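Local atomic coordinates of nuclear import adaptor, Nro1 (Schizosaccharomyces pombe, PDB entry 3MSV), a protein that acts as a nuclear import adaptor, directly inhibits Ofd1, probably thereby sparing Sre1N, the activator of hypoxic gene expression, and is required for correct translation termination. Residues 175-180 / 207-212; 181-186 / 200-205; 285-290 / 324-329; 264-269 / 281-286. All coordinates share one frame; numbering follows the deposited sequence.

Contact 1. Residues 175-180 / 207-212; sequences AYLEKV and EKAIQY
Lys-208 and Tyr-176 meet through a CH-pi contact: CB of the lysine sits 3.6 Å from the centroid of the Tyr-176 ring, only 14° off its normal, and the lysine chain slants on over that face, its CD 3.9 Å from CE2 of Tyr-176. A long aliphatic stem suits this place, since it covers the ring while carrying its ammonium on past it. With CG of Tyr-176 anti to the carbonyl carbon (chi1 -74°), the ring leans across to helix 198-217.

Apolar packing continues at Ala-209. This small residue lets the backbones close to 5.5 Å between its CA and that of Tyr-176, and its methyl fits against Leu-177, with CB 3.7 Å from CD2 of the leucine. At the edge of the Tyr-176 ring lies Tyr-212, the two CE1 atoms 3.8 Å apart.

Polar linkage is left to the hydroxyls. A water donates to Tyr-176 OH at 2.9 Å and also hydrogen-bonds Tyr-212 OH at 2.6 Å, while Tyr-176 OH has a second partner, Gln-156, on helix 144-158. A leucine in place of Tyr-176 would probably leave the Lys-208 stem without its flat platform and the water and Gln-156 without their shared hydroxyl.

The axes of segments 175-180 and 207-212 cross at -157° and come within 8.7 Å, a close antiparallel pair of the kind from which helical-repeat proteins are built.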
loop_
_atom_site.group_PDB
_atom_site.type_symbol
_atom_site.label_atom_id
_atom_site.label_comp_id
_atom_site.label_asym_id
_atom_site.label_seq_id
_atom_site.Cartn_x
_atom_site.Cartn_y
_atom_site.Cartn_z
ATOM N N ALA A 175 -1.955 -6.249 9.366
ATOM C CA ALA A 175 -2.695 -7.480 9.611
ATOM C C ALA A 175 -4.150 -7.336 9.187
ATOM O O ALA A 175 -4.723 -8.275 8.628
ATOM C CB ALA A 175 -2.616 -7.861 11.076
ATOM N N TYR A 176 -4.766 -6.175 9.449
ATOM C CA TYR A 176 -6.146 -5.990 9.010
ATOM C C TYR A 176 -6.206 -6.070 7.490
ATOM O O TYR A 176 -7.141 -6.614 6.916
ATOM C CB TYR A 176 -6.735 -4.668 9.512
ATOM C CG TYR A 176 -7.077 -4.654 11.009
ATOM C CD1 TYR A 176 -6.721 -3.581 11.803
ATOM C CD2 TYR A 176 -7.759 -5.718 11.619
ATOM C CE1 TYR A 176 -7.023 -3.548 13.143
ATOM C CE2 TYR A 176 -8.093 -5.681 12.995
ATOM C CZ TYR A 176 -7.703 -4.595 13.740
ATOM O OH TYR A 176 -7.977 -4.504 15.086
ATOM N N LEU A 177 -5.182 -5.556 6.824
ATOM C CA LEU A 177 -5.220 -5.525 5.372
ATOM C C LEU A 177 -5.001 -6.908 4.770
ATOM O O LEU A 177 -5.647 -7.247 3.769
ATOM C CB LEU A 177 -4.262 -4.480 4.802
ATOM C CG LEU A 177 -4.760 -3.042 5.023
ATOM C CD1 LEU A 177 -3.686 -2.056 4.600
ATOM C CD2 LEU A 177 -6.084 -2.760 4.282
ATOM N N GLU A 178 -4.130 -7.719 5.375
ATOM C CA GLU A 178 -3.983 -9.102 4.893
ATOM C C GLU A 178 -5.266 -9.895 5.131
ATOM O O GLU A 178 -5.620 -10.792 4.358
ATOM C CB GLU A 178 -2.803 -9.819 5.555
ATOM C CG GLU A 178 -1.449 -9.223 5.257
ATOM C CD GLU A 178 -1.054 -9.281 3.781
ATOM O OE1 GLU A 178 -1.579 -10.137 3.009
ATOM O OE2 GLU A 178 -0.198 -8.452 3.391
ATOM N N LYS A 179 -5.966 -9.588 6.208
ATOM C CA LYS A 179 -7.242 -10.251 6.453
ATOM C C LYS A 179 -8.222 -9.922 5.302
ATOM O O LYS A 179 -8.917 -10.808 4.800
ATOM C CB LYS A 179 -7.810 -9.830 7.805
ATOM C CG LYS A 179 -9.127 -10.456 8.157
ATOM C CD LYS A 179 -9.024 -11.953 8.508
ATOM C CE LYS A 179 -10.383 -12.486 9.046
ATOM N NZ LYS A 179 -10.388 -13.990 9.236
ATOM N N VAL A 180 -8.241 -8.659 4.880
ATOM C CA VAL A 180 -9.093 -8.232 3.770
ATOM C C VAL A 180 -8.803 -9.072 2.537
ATOM O O VAL A 180 -9.732 -9.543 1.873
ATOM C CB VAL A 180 -8.872 -6.766 3.383
ATOM C CG1 VAL A 180 -9.436 -6.509 1.994
ATOM C CG2 VAL A 180 -9.509 -5.825 4.412
ATOM N N GLU A 207 -12.165 -0.570 7.518
ATOM C CA GLU A 207 -12.352 0.506 8.486
ATOM C C GLU A 207 -11.325 0.444 9.634
ATOM O O GLU A 207 -10.841 1.474 10.109
ATOM C CB GLU A 207 -13.787 0.476 9.031
ATOM C CG GLU A 207 -14.113 1.605 10.017
ATOM C CD GLU A 207 -15.559 1.564 10.534
ATOM O OE1 GLU A 207 -16.223 0.519 10.388
ATOM O OE2 GLU A 207 -16.042 2.582 11.080
ATOM N N LYS A 208 -11.012 -0.755 10.104
ATOM C CA LYS A 208 -10.053 -0.878 11.184
ATOM C C LYS A 208 -8.649 -0.521 10.673
ATOM O O LYS A 208 -7.880 0.126 11.366
ATOM C CB LYS A 208 -10.085 -2.295 11.802
ATOM C CG LYS A 208 -11.222 -2.526 12.847
ATOM C CD LYS A 208 -11.611 -3.994 12.807
ATOM C CE LYS A 208 -12.051 -4.560 14.149
ATOM N NZ LYS A 208 -12.895 -3.611 14.912
ATOM N N ALA A 209 -8.319 -0.939 9.464
ATOM C CA ALA A 209 -7.033 -0.607 8.911
ATOM C C ALA A 209 -6.890 0.898 8.815
ATOM O O ALA A 209 -5.861 1.442 9.191
ATOM C CB ALA A 209 -6.850 -1.234 7.555
ATOM N N ILE A 210 -7.916 1.575 8.293
ATOM C CA ILE A 210 -7.820 3.021 8.127
ATOM C C ILE A 210 -7.762 3.691 9.483
ATOM O O ILE A 210 -7.138 4.722 9.632
ATOM C CB ILE A 210 -9.007 3.604 7.354
ATOM C CG1 ILE A 210 -9.025 3.073 5.931
ATOM C CG2 ILE A 210 -8.952 5.135 7.349
ATOM C CD1 ILE A 210 -10.429 3.201 5.291
ATOM N N GLN A 211 -8.410 3.103 10.481
ATOM C CA GLN A 211 -8.399 3.690 11.822
ATOM C C GLN A 211 -6.949 3.834 12.337
ATOM O O GLN A 211 -6.625 4.785 13.045
ATOM C CB GLN A 211 -9.247 2.855 12.790
ATOM C CG GLN A 211 -8.974 3.178 14.265
ATOM C CD GLN A 211 -9.813 2.332 15.235
ATOM O OE1 GLN A 211 -10.554 1.437 14.828
ATOM N NE2 GLN A 211 -9.691 2.617 16.513
ATOM N N TYR A 212 -6.085 2.883 11.980
ATOM C CA TYR A 212 -4.698 2.905 12.464
ATOM C C TYR A 212 -3.718 3.549 11.477
ATOM O O TYR A 212 -2.704 4.091 11.885
ATOM C CB TYR A 212 -4.255 1.498 12.908
ATOM C CG TYR A 212 -5.072 1.038 14.089
ATOM C CD1 TYR A 212 -6.121 0.138 13.933
ATOM C CD2 TYR A 212 -4.828 1.546 15.350
ATOM C CE1 TYR A 212 -6.900 -0.257 15.015
ATOM C CE2 TYR A 212 -5.597 1.158 16.451
ATOM C CZ TYR A 212 -6.635 0.264 16.272
ATOM O OH TYR A 212 -7.398 -0.116 17.349
HETATM O O HOH W 1 -8.573 -2.358 16.986
#

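Contact 2. Residues 181-186 / 200-205; sequences RVLVWR and QLVNPY
The ring of Tyr-205 is met obliquely by a methyl of Leu-183: CD1 of the leucine lies 3.5 Å from CE1 of the tyrosine and equally near CD1, so the methyl rests against the CD1-CE1 bond of the ring. The two side chains cross at about a right angle. Both segments belong to an antiparallel helical hairpin, the axes of 181-186 and 200-205 running at 175° to each other and 9.5 Å apart.

Leu-183 carries most of the contact, touching Leu-201, Val-202 and Tyr-205, a task that suits a branched, flexible residue. Its CG stands anti to the carbonyl carbon (chi1 -80°), which carries CD1 over to Tyr-205 and leaves CB facing Val-202. The short, beta-branched valines meet more loosely, CG2 of Val-184 lying 4.2 Å from CG2 of Val-202. Helix 198-217 is kinked here, where neither Pro-204, which has no N-H, nor Tyr-205 bonds to the turn before.

Toward the end of segment 181-186, Arg-186 forms salt bridges with Glu-145 and Glu-190. At the same end Leu-201 sets its CD1 methyl 3.7 Å from the carbonyl O of Leu-183, while CG2 of Val-202 rests 3.7 Å from Leu-183 CB.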
loop_
_atom_site.group_PDB
_atom_site.type_symbol
_atom_site.label_atom_id
_atom_site.label_comp_id
_atom_site.label_asym_id
_atom_site.label_seq_id
_atom_site.Cartn_x
_atom_site.Cartn_y
_atom_site.Cartn_z
ATOM N N ARG A 181 -7.515 -9.266 2.239
ATOM C CA ARG A 181 -7.119 -9.996 1.029
ATOM C C ARG A 181 -7.574 -11.415 1.090
ATOM O O ARG A 181 -8.061 -11.970 0.106
ATOM C CB ARG A 181 -5.613 -9.971 0.808
ATOM C CG ARG A 181 -5.180 -10.693 -0.489
ATOM C CD ARG A 181 -3.633 -10.710 -0.614
ATOM N NE ARG A 181 -3.048 -11.111 0.658
ATOM C CZ ARG A 181 -3.008 -12.368 1.082
ATOM N NH1 ARG A 181 -3.475 -13.343 0.314
ATOM N NH2 ARG A 181 -2.485 -12.656 2.259
ATOM N N VAL A 182 -7.419 -12.034 2.240
ATOM C CA VAL A 182 -7.862 -13.405 2.368
ATOM C C VAL A 182 -9.395 -13.510 2.312
ATOM O O VAL A 182 -9.927 -14.467 1.766
ATOM C CB VAL A 182 -7.274 -14.071 3.615
ATOM C CG1 VAL A 182 -8.022 -15.361 3.943
ATOM C CG2 VAL A 182 -5.782 -14.334 3.381
ATOM N N LEU A 183 -10.107 -12.525 2.856
ATOM C CA LEU A 183 -11.567 -12.606 2.869
ATOM C C LEU A 183 -12.098 -12.509 1.428
ATOM O O LEU A 183 -12.985 -13.262 1.029
ATOM C CB LEU A 183 -12.173 -11.530 3.770
ATOM C CG LEU A 183 -12.164 -11.815 5.277
ATOM C CD1 LEU A 183 -12.546 -10.589 6.079
ATOM C CD2 LEU A 183 -13.048 -12.998 5.640
ATOM N N VAL A 184 -11.510 -11.604 0.652
ATOM C CA VAL A 184 -11.769 -11.515 -0.779
ATOM C C VAL A 184 -11.596 -12.870 -1.474
ATOM O O VAL A 184 -12.491 -13.340 -2.173
ATOM C CB VAL A 184 -10.874 -10.471 -1.434
ATOM C CG1 VAL A 184 -11.053 -10.504 -2.944
ATOM C CG2 VAL A 184 -11.225 -9.102 -0.894
ATOM N N TRP A 185 -10.461 -13.512 -1.255
ATOM C CA TRP A 185 -10.244 -14.845 -1.766
ATOM C C TRP A 185 -11.281 -15.840 -1.257
ATOM O O TRP A 185 -11.752 -16.677 -2.021
ATOM C CB TRP A 185 -8.863 -15.349 -1.347
ATOM C CG TRP A 185 -8.528 -16.635 -1.989
ATOM C CD1 TRP A 185 -7.884 -16.802 -3.176
ATOM C CD2 TRP A 185 -8.845 -17.953 -1.510
ATOM N NE1 TRP A 185 -7.767 -18.139 -3.462
ATOM C CE2 TRP A 185 -8.344 -18.868 -2.454
ATOM C CE3 TRP A 185 -9.498 -18.443 -0.378
ATOM C CZ2 TRP A 185 -8.476 -20.256 -2.301
ATOM C CZ3 TRP A 185 -9.628 -19.814 -0.220
ATOM C CH2 TRP A 185 -9.122 -20.708 -1.181
ATOM N N ARG A 186 -11.597 -15.806 0.041
ATOM C CA ARG A 186 -12.583 -16.747 0.565
ATOM C C ARG A 186 -13.957 -16.489 -0.086
ATOM O O ARG A 186 -14.734 -17.411 -0.357
ATOM C CB ARG A 186 -12.668 -16.689 2.106
ATOM C CG ARG A 186 -11.404 -17.266 2.847
ATOM C CD ARG A 186 -11.515 -17.104 4.360
ATOM N NE ARG A 186 -12.785 -17.661 4.850
ATOM C CZ ARG A 186 -13.323 -17.371 6.025
ATOM N NH1 ARG A 186 -12.697 -16.553 6.860
ATOM N NH2 ARG A 186 -14.481 -17.911 6.370
ATOM N N GLN A 200 -19.642 -6.052 2.314
ATOM C CA GLN A 200 -20.187 -6.368 3.626
ATOM C C GLN A 200 -19.144 -7.151 4.445
ATOM O O GLN A 200 -18.898 -6.839 5.617
ATOM C CB GLN A 200 -21.509 -7.141 3.479
ATOM C CG GLN A 200 -22.117 -7.628 4.787
ATOM C CD GLN A 200 -22.683 -6.499 5.616
ATOM O OE1 GLN A 200 -22.985 -5.422 5.098
ATOM N NE2 GLN A 200 -22.826 -6.735 6.913
ATOM N N LEU A 201 -18.514 -8.144 3.822
ATOM C CA LEU A 201 -17.518 -8.994 4.492
ATOM C C LEU A 201 -16.333 -8.202 4.962
ATOM O O LEU A 201 -15.765 -8.433 6.014
ATOM C CB LEU A 201 -16.943 -9.990 3.491
ATOM C CG LEU A 201 -17.248 -11.471 3.441
ATOM C CD1 LEU A 201 -16.173 -12.108 2.564
ATOM C CD2 LEU A 201 -17.272 -12.126 4.830
ATOM N N VAL A 202 -15.939 -7.254 4.137
ATOM C CA VAL A 202 -14.598 -6.732 4.207
ATOM C C VAL A 202 -14.520 -5.315 4.820
ATOM O O VAL A 202 -13.542 -4.979 5.480
ATOM C CB VAL A 202 -14.004 -6.860 2.782
ATOM C CG1 VAL A 202 -13.130 -5.734 2.427
ATOM C CG2 VAL A 202 -13.359 -8.227 2.606
ATOM N N ASN A 203 -15.570 -4.507 4.652
ATOM C CA ASN A 203 -15.539 -3.131 5.139
ATOM C C ASN A 203 -15.130 -2.989 6.600
ATOM O O ASN A 203 -14.409 -2.069 6.938
ATOM C CB ASN A 203 -16.886 -2.425 4.936
ATOM C CG ASN A 203 -17.082 -1.920 3.518
ATOM O OD1 ASN A 203 -18.138 -1.391 3.200
ATOM N ND2 ASN A 203 -16.084 -2.094 2.660
ATOM N N PRO A 204 -15.601 -3.890 7.484
ATOM C CA PRO A 204 -15.182 -3.734 8.882
ATOM C C PRO A 204 -13.648 -3.797 9.079
ATOM O O PRO A 204 -13.117 -3.162 9.996
ATOM C CB PRO A 204 -15.888 -4.906 9.599
ATOM C CG PRO A 204 -17.100 -5.218 8.704
ATOM C CD PRO A 204 -16.546 -5.012 7.307
ATOM N N TYR A 205 -12.943 -4.554 8.243
ATOM C CA TYR A 205 -11.478 -4.647 8.398
ATOM C C TYR A 205 -10.793 -3.499 7.656
ATOM O O TYR A 205 -9.753 -3.002 8.084
ATOM C CB TYR A 205 -10.967 -5.993 7.899
ATOM C CG TYR A 205 -11.443 -7.148 8.751
ATOM C CD1 TYR A 205 -12.554 -7.900 8.382
ATOM C CD2 TYR A 205 -10.800 -7.471 9.933
ATOM C CE1 TYR A 205 -12.995 -8.974 9.170
ATOM C CE2 TYR A 205 -11.229 -8.521 10.725
ATOM C CZ TYR A 205 -12.315 -9.271 10.337
ATOM O OH TYR A 205 -12.737 -10.304 11.130
#

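Contact 3. Residues 285-290 / 324-329; sequences AVLNNY and DTWNVI
Thr-325 divides its branches between two partners by its first torsion: at chi1 -62°, CG2 stands anti to the backbone N and faces Leu-287, while OG1 lies anti to the carbonyl carbon and turns to Tyr-290. Leu-287 has CG anti to its own N (chi1 174°), which sends the isobutyl group across to helix 308-332.

The methyl CG2 of Thr-325 packs 3.9 Å from CB of Leu-287, and one turn on, CD1 of Ile-329 lies 3.7 Å from CD2 of the same leucine, the two chains crossing at about a right angle. CD2 also points at the edge of the Trp-326 indole, whose NE1 is bonded to the carbonyl of Arg-338.

OG1 of Thr-325 lies at the edge of the Tyr-290 ring, near its plane, 3.2 Å from CE1. A threonine suits this place by giving the leucine a methyl and the ring edge an oxygen, which also makes a weak hydrogen bond to Asn-321 O. The Tyr-290 ring is steadied within its own helix by Val-286 CG1, 3.3 Å above one face and toward the rim.

Behind the interface, ND2 of Asn-289 bonds Ala-285 O at 2.9 Å from the opposite face to the backbone N, so two donors grip that buried oxygen.

Segments 285-290 and 324-329 cross at -159°, so helices 276-302 and 308-332 form a buried antiparallel pair within an all-helical repeat architecture.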
loop_
_atom_site.group_PDB
_atom_site.type_symbol
_atom_site.label_atom_id
_atom_site.label_comp_id
_atom_site.label_asym_id
_atom_site.label_seq_id
_atom_site.Cartn_x
_atom_site.Cartn_y
_atom_site.Cartn_z
ATOM N N ALA A 285 4.753 2.888 -5.985
ATOM C CA ALA A 285 3.420 2.753 -5.383
ATOM C C ALA A 285 2.658 4.065 -5.480
ATOM O O ALA A 285 1.476 4.074 -5.792
ATOM C CB ALA A 285 3.499 2.304 -3.948
ATOM N N VAL A 286 3.322 5.175 -5.187
ATOM C CA VAL A 286 2.667 6.467 -5.323
ATOM C C VAL A 286 2.191 6.669 -6.769
ATOM O O VAL A 286 1.060 7.097 -6.996
ATOM C CB VAL A 286 3.563 7.599 -4.885
ATOM C CG1 VAL A 286 2.954 8.922 -5.289
ATOM C CG2 VAL A 286 3.776 7.531 -3.373
ATOM N N LEU A 287 3.035 6.325 -7.741
ATOM C CA LEU A 287 2.653 6.410 -9.157
ATOM C C LEU A 287 1.435 5.515 -9.476
ATOM O O LEU A 287 0.495 5.932 -10.186
ATOM C CB LEU A 287 3.843 6.078 -10.087
ATOM C CG LEU A 287 3.509 5.998 -11.602
ATOM C CD1 LEU A 287 2.995 7.351 -12.100
ATOM C CD2 LEU A 287 4.683 5.513 -12.478
ATOM N N ASN A 288 1.439 4.290 -8.959
ATOM C CA ASN A 288 0.303 3.396 -9.157
ATOM C C ASN A 288 -0.957 4.025 -8.615
ATOM O O ASN A 288 -2.017 3.988 -9.250
ATOM C CB ASN A 288 0.500 2.069 -8.434
ATOM C CG ASN A 288 -0.793 1.270 -8.363
ATOM O OD1 ASN A 288 -1.156 0.618 -9.331
ATOM N ND2 ASN A 288 -1.517 1.348 -7.225
ATOM N N ASN A 289 -0.847 4.595 -7.420
ATOM C CA ASN A 289 -1.972 5.306 -6.836
ATOM C C ASN A 289 -2.437 6.516 -7.667
ATOM O O ASN A 289 -3.647 6.704 -7.845
ATOM C CB ASN A 289 -1.721 5.657 -5.367
ATOM C CG ASN A 289 -1.957 4.447 -4.426
ATOM O OD1 ASN A 289 -3.061 4.249 -3.936
ATOM N ND2 ASN A 289 -0.929 3.619 -4.221
ATOM N N TYR A 290 -1.511 7.316 -8.207
ATOM C CA TYR A 290 -1.943 8.444 -9.056
ATOM C C TYR A 290 -2.626 7.993 -10.355
ATOM O O TYR A 290 -3.646 8.552 -10.749
ATOM C CB TYR A 290 -0.809 9.419 -9.359
ATOM C CG TYR A 290 -0.244 10.125 -8.143
ATOM C CD1 TYR A 290 0.978 10.789 -8.208
ATOM C CD2 TYR A 290 -0.924 10.109 -6.920
ATOM C CE1 TYR A 290 1.511 11.454 -7.081
ATOM C CE2 TYR A 290 -0.412 10.766 -5.796
ATOM C CZ TYR A 290 0.809 11.427 -5.890
ATOM O OH TYR A 290 1.321 12.057 -4.796
ATOM N N ASP A 324 4.793 13.748 -12.947
ATOM C CA ASP A 324 5.795 14.245 -12.003
ATOM C C ASP A 324 6.466 13.085 -11.257
ATOM O O ASP A 324 7.689 13.002 -11.194
ATOM C CB ASP A 324 5.204 15.292 -11.051
ATOM C CG ASP A 324 4.692 16.509 -11.797
ATOM O OD1 ASP A 324 5.188 16.756 -12.927
ATOM O OD2 ASP A 324 3.806 17.219 -11.266
ATOM N N THR A 325 5.664 12.174 -10.732
ATOM C CA THR A 325 6.201 11.067 -9.958
ATOM C C THR A 325 7.018 10.165 -10.875
ATOM O O THR A 325 8.085 9.712 -10.484
ATOM C CB THR A 325 5.076 10.288 -9.225
ATOM O OG1 THR A 325 4.411 11.165 -8.308
ATOM C CG2 THR A 325 5.639 9.103 -8.469
ATOM N N TRP A 326 6.532 9.927 -12.095
ATOM C CA TRP A 326 7.281 9.152 -13.093
ATOM C C TRP A 326 8.659 9.768 -13.318
ATOM O O TRP A 326 9.680 9.075 -13.313
ATOM C CB TRP A 326 6.538 9.073 -14.436
ATOM C CG TRP A 326 7.333 8.279 -15.462
ATOM C CD1 TRP A 326 7.212 6.942 -15.736
ATOM C CD2 TRP A 326 8.383 8.767 -16.307
ATOM N NE1 TRP A 326 8.132 6.572 -16.688
ATOM C CE2 TRP A 326 8.855 7.673 -17.060
ATOM C CE3 TRP A 326 8.974 10.015 -16.494
ATOM C CZ2 TRP A 326 9.887 7.796 -17.997
ATOM C CZ3 TRP A 326 10.020 10.136 -17.417
ATOM C CH2 TRP A 326 10.460 9.029 -18.155
ATOM N N ASN A 327 8.696 11.079 -13.517
ATOM C CA ASN A 327 9.990 11.751 -13.587
ATOM C C ASN A 327 10.861 11.499 -12.355
ATOM O O ASN A 327 12.068 11.242 -12.489
ATOM C CB ASN A 327 9.825 13.249 -13.879
ATOM C CG ASN A 327 9.632 13.511 -15.363
ATOM O OD1 ASN A 327 10.486 13.151 -16.164
ATOM N ND2 ASN A 327 8.514 14.108 -15.733
ATOM N N VAL A 328 10.262 11.565 -11.160
ATOM C CA VAL A 328 11.029 11.265 -9.948
ATOM C C VAL A 328 11.571 9.841 -10.034
ATOM O O VAL A 328 12.730 9.600 -9.757
ATOM C CB VAL A 328 10.220 11.472 -8.644
ATOM C CG1 VAL A 328 11.006 10.953 -7.440
ATOM C CG2 VAL A 328 9.850 12.967 -8.462
ATOM N N ILE A 329 10.742 8.902 -10.469
ATOM C CA ILE A 329 11.164 7.526 -10.577
ATOM C C ILE A 329 12.294 7.418 -11.591
ATOM O O ILE A 329 13.271 6.684 -11.401
ATOM C CB ILE A 329 9.992 6.631 -11.011
ATOM C CG1 ILE A 329 9.023 6.412 -9.847
ATOM C CG2 ILE A 329 10.492 5.286 -11.513
ATOM C CD1 ILE A 329 7.653 5.999 -10.286
#

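Contact 4. Residues 264-269 / 281-286; sequences LWLKSV and IAQEAV
Trp-265 and Ala-282 bring the backbones closest, their CA atoms 5.3 Å apart, near the end of helix 251-267, where Ser-268 OG donates to Trp-265 O at 2.7 Å.

The Trp-265 indole presents a face to Ala-285, whose CB lies 3.4 Å from the centroid of the six-membered ring, 20° off its normal, a CH-pi contact. An alanine suits this place, since its single methyl lets the indole lie close to the helix. Ala-282, at the closest backbone approach, is also small: its CB packs 3.5 Å from Trp-265 O and 3.7 Å from Val-269 CG1. Beside them, Val-286 CG2 is wedged between Trp-265 CB and Leu-266 CD1, the latter tight at 3.5 Å. The indole also meets the ring of Tyr-236 on helix 235-244. An alanine in place of the tryptophan would probably open a gap over Ala-285 and strip Tyr-236 of its aromatic neighbour.

Small-against-large packing of this kind sets the end of helix 251-267 against the next helix, 276-302, in the buried interior of an all-helical repeat protein.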
loop_
_atom_site.group_PDB
_atom_site.type_symbol
_atom_site.label_atom_id
_atom_site.label_comp_id
_atom_site.label_asym_id
_atom_site.label_seq_id
_atom_site.Cartn_x
_atom_site.Cartn_y
_atom_site.Cartn_z
ATOM N N LEU A 264 1.738 7.946 3.517
ATOM C CA LEU A 264 2.537 6.899 4.133
ATOM C C LEU A 264 3.682 6.431 3.232
ATOM O O LEU A 264 4.831 6.303 3.684
ATOM C CB LEU A 264 1.661 5.717 4.550
ATOM C CG LEU A 264 0.811 6.035 5.791
ATOM C CD1 LEU A 264 -0.042 4.842 6.199
ATOM C CD2 LEU A 264 1.701 6.465 6.947
ATOM N N TRP A 265 3.375 6.157 1.969
ATOM C CA TRP A 265 4.421 5.762 1.056
ATOM C C TRP A 265 5.553 6.790 1.066
ATOM O O TRP A 265 6.720 6.430 1.161
ATOM C CB TRP A 265 3.887 5.585 -0.359
ATOM C CG TRP A 265 3.165 4.278 -0.583
ATOM C CD1 TRP A 265 1.828 4.098 -0.840
ATOM C CD2 TRP A 265 3.754 2.966 -0.572
ATOM N NE1 TRP A 265 1.558 2.744 -1.007
ATOM C CE2 TRP A 265 2.725 2.037 -0.840
ATOM C CE3 TRP A 265 5.050 2.495 -0.375
ATOM C CZ2 TRP A 265 2.960 0.668 -0.910
ATOM C CZ3 TRP A 265 5.281 1.127 -0.442
ATOM C CH2 TRP A 265 4.242 0.232 -0.709
ATOM N N LEU A 266 5.190 8.067 0.965
ATOM C CA LEU A 266 6.170 9.141 0.915
ATOM C C LEU A 266 6.977 9.174 2.203
ATOM O O LEU A 266 8.214 9.214 2.187
ATOM C CB LEU A 266 5.459 10.469 0.682
ATOM C CG LEU A 266 5.419 11.168 -0.688
ATOM C CD1 LEU A 266 5.370 10.230 -1.871
ATOM C CD2 LEU A 266 4.268 12.199 -0.735
ATOM N N LYS A 267 6.285 9.138 3.336
ATOM C CA LYS A 267 6.975 9.147 4.612
ATOM C C LYS A 267 7.977 8.011 4.784
ATOM O O LYS A 267 9.027 8.202 5.400
ATOM C CB LYS A 267 5.987 9.132 5.777
ATOM C CG LYS A 267 6.693 9.120 7.121
ATOM C CD LYS A 267 6.078 10.096 8.064
ATOM C CE LYS A 267 4.664 9.746 8.386
ATOM N NZ LYS A 267 4.272 10.523 9.566
ATOM N N SER A 268 7.673 6.827 4.261
ATOM C CA SER A 268 8.590 5.706 4.447
ATOM C C SER A 268 9.971 5.992 3.838
ATOM O O SER A 268 10.930 5.242 4.061
ATOM C CB SER A 268 8.012 4.412 3.868
ATOM O OG SER A 268 7.997 4.424 2.449
ATOM N N VAL A 269 10.066 7.072 3.068
ATOM C CA VAL A 269 11.315 7.395 2.381
ATOM C C VAL A 269 11.650 8.902 2.342
ATOM O O VAL A 269 12.354 9.334 1.442
ATOM C CB VAL A 269 11.305 6.852 0.906
ATOM C CG1 VAL A 269 11.023 5.364 0.864
ATOM C CG2 VAL A 269 10.275 7.613 0.056
ATOM N N ILE A 281 10.804 1.849 -4.655
ATOM C CA ILE A 281 9.627 1.056 -4.334
ATOM C C ILE A 281 8.430 1.907 -3.900
ATOM O O ILE A 281 7.298 1.665 -4.334
ATOM C CB ILE A 281 9.934 0.006 -3.267
ATOM C CG1 ILE A 281 11.077 -0.893 -3.762
ATOM C CG2 ILE A 281 8.662 -0.804 -2.935
ATOM C CD1 ILE A 281 11.450 -2.019 -2.803
ATOM N N ALA A 282 8.697 2.899 -3.054
ATOM C CA ALA A 282 7.690 3.846 -2.592
ATOM C C ALA A 282 7.118 4.713 -3.727
ATOM O O ALA A 282 5.899 4.914 -3.818
ATOM C CB ALA A 282 8.283 4.739 -1.525
ATOM N N GLN A 283 7.997 5.241 -4.573
ATOM C CA GLN A 283 7.552 6.118 -5.649
ATOM C C GLN A 283 6.737 5.348 -6.701
ATOM O O GLN A 283 5.789 5.879 -7.273
ATOM C CB GLN A 283 8.740 6.878 -6.273
ATOM C CG GLN A 283 9.429 7.840 -5.293
ATOM C CD GLN A 283 8.589 9.074 -4.994
ATOM O OE1 GLN A 283 7.471 9.232 -5.502
ATOM N NE2 GLN A 283 9.132 9.966 -4.184
ATOM N N GLU A 284 7.079 4.093 -6.938
ATOM C CA GLU A 284 6.264 3.285 -7.858
ATOM C C GLU A 284 4.869 3.059 -7.301
ATOM O O GLU A 284 3.888 3.087 -8.049
ATOM C CB GLU A 284 6.942 1.965 -8.233
ATOM C CG GLU A 284 8.257 2.190 -8.964
ATOM C CD GLU A 284 8.783 0.937 -9.654
ATOM O OE1 GLU A 284 9.171 -0.014 -8.936
ATOM O OE2 GLU A 284 8.826 0.900 -10.909
ATOM N N ALA A 285 4.753 2.888 -5.985
ATOM C CA ALA A 285 3.420 2.753 -5.383
ATOM C C ALA A 285 2.658 4.065 -5.480
ATOM O O ALA A 285 1.476 4.074 -5.792
ATOM C CB ALA A 285 3.499 2.304 -3.948
ATOM N N VAL A 286 3.322 5.175 -5.187
ATOM C CA VAL A 286 2.667 6.467 -5.323
ATOM C C VAL A 286 2.191 6.669 -6.769
ATOM O O VAL A 286 1.060 7.097 -6.996
ATOM C CB VAL A 286 3.563 7.599 -4.885
ATOM C CG1 VAL A 286 2.954 8.922 -5.289
ATOM C CG2 VAL A 286 3.776 7.531 -3.373
#

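Overall arrangement
Contacts 1 and 2 hold the same helices, 166-189 and 198-217, and touch, Val-180 packing on both Tyr-205 and Val-202; contacts 3 and 4 share Ala-285 and Val-286 on helix 276-302 and touch through Gln-283 and Glu-284. The pairs do not touch, contact 1 coming within about 6 Å (nearest atoms) of contact 4. Contacts 1, 3 and 4 are buried, whereas contact 2 lies farther from the chain centre and is partly covered. Chemistry does not follow depth: the outermost contact, 2, joins its segments mainly by aliphatic and aromatic packing, while buried contact 1 includes a tyrosine-water bridge, contact 3 brings a hydroxyl to a ring edge, and contact 4 sets alanines against an indole.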